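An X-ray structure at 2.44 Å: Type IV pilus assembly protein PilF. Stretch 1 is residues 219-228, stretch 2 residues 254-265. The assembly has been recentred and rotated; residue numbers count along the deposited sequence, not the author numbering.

Stretch 1 219-228: EIRDSETAKI
Stretch 2 254-265: RLDEMGVEPFNI

A short hydrogen bond between the stretches runs from a side chain to the backbone at a helix end. Ser 223 OG donates to Met 258 O at 2.6 Å. It joins the first turn of one helix to the C-terminal end of another.

Before the helix of stretch 1, Glu 219 (phi/psi -157/124), Ile 220 (-91/99) and Asp 222 (-147/168) are extended, but Arg 221 (-132/15) is not. The helix then runs from Ser 223 through Ile 228 and beyond. Asp 222 is its N-cap, with chi1 at p. Asp 222 OD1 accepts from Thr 225 N at 2.7 Å and from Thr 225 OG1 at 2.8 Å. Ahead of the cap, Arg 221 NH1 forms a salt bridge with Glu 219 OE1 at 3.2 Å.

Stretch 2 enters as a helix, residues 254-257, which began earlier in the chain. A Schellman motif follows, with Gly 259 (103/14) the first residue to leave helical phi/psi. A CB at these angles would jam against the carbonyl O of Met 258, so the backbone itself calls for glycine. Two bonds reach back into the last turn: Gly 259 N to Asp 256 O at 3.2 Å and Val 260 N to Leu 255 O at 3.1 Å. Val 260 (-80/123) and Glu 261 (-56/131) are extended. Glu 261 is the N-cap of the next helix, which starts at Pro 262.

Two CA pairs mark the register, Ser 223 to Met 258 at 4.9 Å and Lys 227 to Val 260 at 5.6 Å. Between them the two chains run in about the same direction. The stretches bury 452 Å² between them, both sides summed.

Met 258 points toward stretch 1, with chi1 m, chi2 t and chi3 103°. Its methyl lies against the backbone before the helix: Met 258 CE is 3.6 Å from Asp 222 N and 3.8 Å from Ile 220 O. It also meets Ile 220 CG2 at 4.2 Å.

Ala 226 also points toward the partner. Its small methyl sits among three apolar side chains. Ala 226 CB is 3.7 Å from Val 260 CG2, 4.0 Å from Leu 255 CD2 and 4.3 Å from Met 258 CB. Val 260 chi1 is t; Leu 255 is m, t.

Lys 227 starts sideways, and its end comes nearer. Its chi angles are -106°, -75°, 167° and -143°. Lys 227 CE lies 3.4 Å from Gly 259 O. Lys 227 NZ is 3.1 Å from Glu 261 N, but both are donors, so no hydrogen bond forms there.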

# COMPACT_ATOMS: atom_id res chain seq x y z
N GLU C 219 -19.55 -13.54 15.99
CA GLU C 219 -18.17 -13.12 15.82
C GLU C 219 -17.82 -13.17 14.34
O GLU C 219 -17.98 -14.21 13.70
CB GLU C 219 -17.23 -14.03 16.62
CG GLU C 219 -16.15 -13.30 17.37
CD GLU C 219 -14.90 -14.14 17.60
OE1 GLU C 219 -15.04 -15.32 18.00
OE2 GLU C 219 -13.79 -13.61 17.36
N ILE C 220 -17.37 -12.03 13.81
CA ILE C 220 -16.78 -11.95 12.49
C ILE C 220 -15.28 -12.17 12.68
O ILE C 220 -14.55 -11.24 13.04
CB ILE C 220 -17.05 -10.62 11.80
CG1 ILE C 220 -18.56 -10.38 11.63
CG2 ILE C 220 -16.32 -10.56 10.44
CD1 ILE C 220 -18.90 -9.23 10.70
N ARG C 221 -14.82 -13.39 12.44
CA ARG C 221 -13.41 -13.70 12.65
C ARG C 221 -12.77 -14.43 11.48
O ARG C 221 -11.70 -15.01 11.64
CB ARG C 221 -13.23 -14.53 13.93
CG ARG C 221 -14.09 -15.76 13.99
CD ARG C 221 -13.49 -16.80 14.91
NE ARG C 221 -14.07 -18.13 14.70
CZ ARG C 221 -14.67 -18.84 15.65
NH1 ARG C 221 -14.79 -18.34 16.88
NH2 ARG C 221 -15.16 -20.05 15.36
N ASP C 222 -13.39 -14.45 10.31
CA ASP C 222 -12.69 -14.93 9.14
C ASP C 222 -13.19 -14.13 7.94
O ASP C 222 -14.16 -13.38 8.05
CB ASP C 222 -12.83 -16.45 8.96
CG ASP C 222 -14.27 -16.91 8.80
OD1 ASP C 222 -14.99 -16.40 7.89
OD2 ASP C 222 -14.67 -17.81 9.56
N SER C 223 -12.50 -14.27 6.83
CA SER C 223 -12.83 -13.54 5.65
C SER C 223 -14.17 -13.92 5.03
O SER C 223 -14.96 -13.08 4.82
CB SER C 223 -11.67 -13.58 4.67
OG SER C 223 -10.56 -12.90 5.20
N GLU C 224 -14.41 -15.19 4.74
CA GLU C 224 -15.68 -15.65 4.19
C GLU C 224 -16.87 -15.11 4.97
O GLU C 224 -17.87 -14.67 4.38
CB GLU C 224 -15.70 -17.18 4.15
CG GLU C 224 -16.27 -17.79 2.88
CD GLU C 224 -15.67 -17.17 1.60
OE1 GLU C 224 -14.47 -16.77 1.62
OE2 GLU C 224 -16.40 -17.08 0.57
N THR C 225 -16.77 -15.12 6.31
CA THR C 225 -17.86 -14.63 7.16
C THR C 225 -18.05 -13.13 7.00
O THR C 225 -19.19 -12.65 6.89
CB THR C 225 -17.59 -14.98 8.63
OG1 THR C 225 -17.61 -16.41 8.80
CG2 THR C 225 -18.64 -14.33 9.53
N ALA C 226 -16.96 -12.36 6.98
CA ALA C 226 -17.08 -10.93 6.77
C ALA C 226 -17.73 -10.62 5.43
O ALA C 226 -18.54 -9.69 5.31
CB ALA C 226 -15.72 -10.24 6.87
N LYS C 227 -17.40 -11.40 4.40
CA LYS C 227 -17.95 -11.09 3.09
C LYS C 227 -19.43 -11.47 3.02
O LYS C 227 -20.25 -10.68 2.54
CB LYS C 227 -17.13 -11.77 1.99
CG LYS C 227 -16.23 -10.80 1.18
CD LYS C 227 -17.05 -9.93 0.16
CE LYS C 227 -16.25 -8.73 -0.44
NZ LYS C 227 -17.08 -7.51 -0.64
N ILE C 228 -19.80 -12.64 3.55
CA ILE C 228 -21.22 -13.02 3.56
C ILE C 228 -22.03 -12.07 4.44
O ILE C 228 -23.15 -11.67 4.08
CB ILE C 228 -21.40 -14.48 4.01
CG1 ILE C 228 -20.74 -15.42 3.01
CG2 ILE C 228 -22.86 -14.81 4.15
CD1 ILE C 228 -20.55 -16.79 3.53
N ARG C 254 -10.51 -2.97 9.63
CA ARG C 254 -10.40 -4.40 9.84
C ARG C 254 -11.26 -5.19 8.83
O ARG C 254 -10.88 -6.30 8.42
CB ARG C 254 -10.79 -4.73 11.27
CG ARG C 254 -10.60 -6.17 11.59
CD ARG C 254 -9.13 -6.54 11.50
NE ARG C 254 -8.92 -7.98 11.39
CZ ARG C 254 -9.36 -8.88 12.27
NH1 ARG C 254 -10.05 -8.52 13.36
NH2 ARG C 254 -9.10 -10.17 12.06
N LEU C 255 -12.42 -4.66 8.44
CA LEU C 255 -13.21 -5.31 7.38
C LEU C 255 -12.45 -5.27 6.06
O LEU C 255 -12.44 -6.26 5.31
CB LEU C 255 -14.57 -4.63 7.21
CG LEU C 255 -15.69 -4.94 8.21
CD1 LEU C 255 -16.88 -4.02 8.00
CD2 LEU C 255 -16.12 -6.39 8.06
N ASP C 256 -11.81 -4.13 5.77
CA ASP C 256 -11.00 -4.00 4.57
C ASP C 256 -9.91 -5.06 4.52
O ASP C 256 -9.69 -5.67 3.46
CB ASP C 256 -10.40 -2.59 4.53
CG ASP C 256 -9.70 -2.26 3.22
OD1 ASP C 256 -9.63 -3.11 2.30
OD2 ASP C 256 -9.24 -1.10 3.10
N GLU C 257 -9.25 -5.33 5.65
CA GLU C 257 -8.18 -6.33 5.64
C GLU C 257 -8.70 -7.74 5.49
O GLU C 257 -7.99 -8.61 4.97
CB GLU C 257 -7.34 -6.25 6.92
CG GLU C 257 -7.07 -4.87 7.40
CD GLU C 257 -6.42 -4.87 8.77
OE1 GLU C 257 -5.80 -3.84 9.12
OE2 GLU C 257 -6.51 -5.90 9.47
N MET C 258 -9.92 -7.99 5.90
CA MET C 258 -10.44 -9.31 5.76
C MET C 258 -10.90 -9.62 4.35
O MET C 258 -11.28 -10.72 4.07
CB MET C 258 -11.49 -9.59 6.80
CG MET C 258 -10.98 -9.51 8.21
SD MET C 258 -12.25 -9.44 9.46
CE MET C 258 -12.19 -11.08 10.06
N GLY C 259 -10.85 -8.64 3.47
CA GLY C 259 -11.20 -8.83 2.09
C GLY C 259 -12.54 -8.29 1.69
O GLY C 259 -13.03 -8.64 0.61
N VAL C 260 -13.17 -7.48 2.52
CA VAL C 260 -14.42 -6.85 2.14
C VAL C 260 -14.09 -5.67 1.25
O VAL C 260 -13.34 -4.78 1.66
CB VAL C 260 -15.21 -6.41 3.38
CG1 VAL C 260 -16.62 -6.01 2.96
CG2 VAL C 260 -15.25 -7.53 4.40
N GLU C 261 -14.65 -5.65 0.05
CA GLU C 261 -14.43 -4.54 -0.87
C GLU C 261 -14.81 -3.22 -0.20
O GLU C 261 -15.91 -3.12 0.37
CB GLU C 261 -15.23 -4.71 -2.16
CG GLU C 261 -14.67 -5.73 -3.10
CD GLU C 261 -13.35 -5.30 -3.67
OE1 GLU C 261 -13.06 -4.09 -3.63
OE2 GLU C 261 -12.61 -6.18 -4.16
N PRO C 262 -13.96 -2.21 -0.25
CA PRO C 262 -14.36 -0.91 0.31
C PRO C 262 -15.69 -0.39 -0.21
O PRO C 262 -16.44 0.24 0.54
CB PRO C 262 -13.19 0.01 -0.09
CG PRO C 262 -12.03 -0.93 -0.25
CD PRO C 262 -12.59 -2.20 -0.79
N PHE C 263 -16.03 -0.66 -1.47
CA PHE C 263 -17.32 -0.16 -1.94
C PHE C 263 -18.46 -0.94 -1.29
O PHE C 263 -19.49 -0.35 -0.95
CB PHE C 263 -17.40 -0.16 -3.48
CG PHE C 263 -17.38 -1.53 -4.14
CD1 PHE C 263 -18.52 -2.32 -4.20
CD2 PHE C 263 -16.25 -1.97 -4.79
CE1 PHE C 263 -18.51 -3.56 -4.85
CE2 PHE C 263 -16.23 -3.21 -5.44
CZ PHE C 263 -17.37 -4.00 -5.47
N ASN C 264 -18.27 -2.24 -1.05
CA ASN C 264 -19.27 -2.99 -0.30
C ASN C 264 -19.31 -2.56 1.18
O ASN C 264 -20.38 -2.55 1.78
CB ASN C 264 -19.03 -4.49 -0.46
CG ASN C 264 -19.55 -5.03 -1.81
OD1 ASN C 264 -20.32 -4.36 -2.51
ND2 ASN C 264 -19.13 -6.24 -2.17
N ILE C 265 -18.17 -2.17 1.76
CA ILE C 265 -18.19 -1.64 3.12
C ILE C 265 -18.96 -0.33 3.17
O ILE C 265 -19.79 -0.10 4.05
CB ILE C 265 -16.75 -1.47 3.65
CG1 ILE C 265 -16.00 -2.79 3.61
CG2 ILE C 265 -16.74 -0.89 5.03
CD1 ILE C 265 -14.56 -2.71 4.13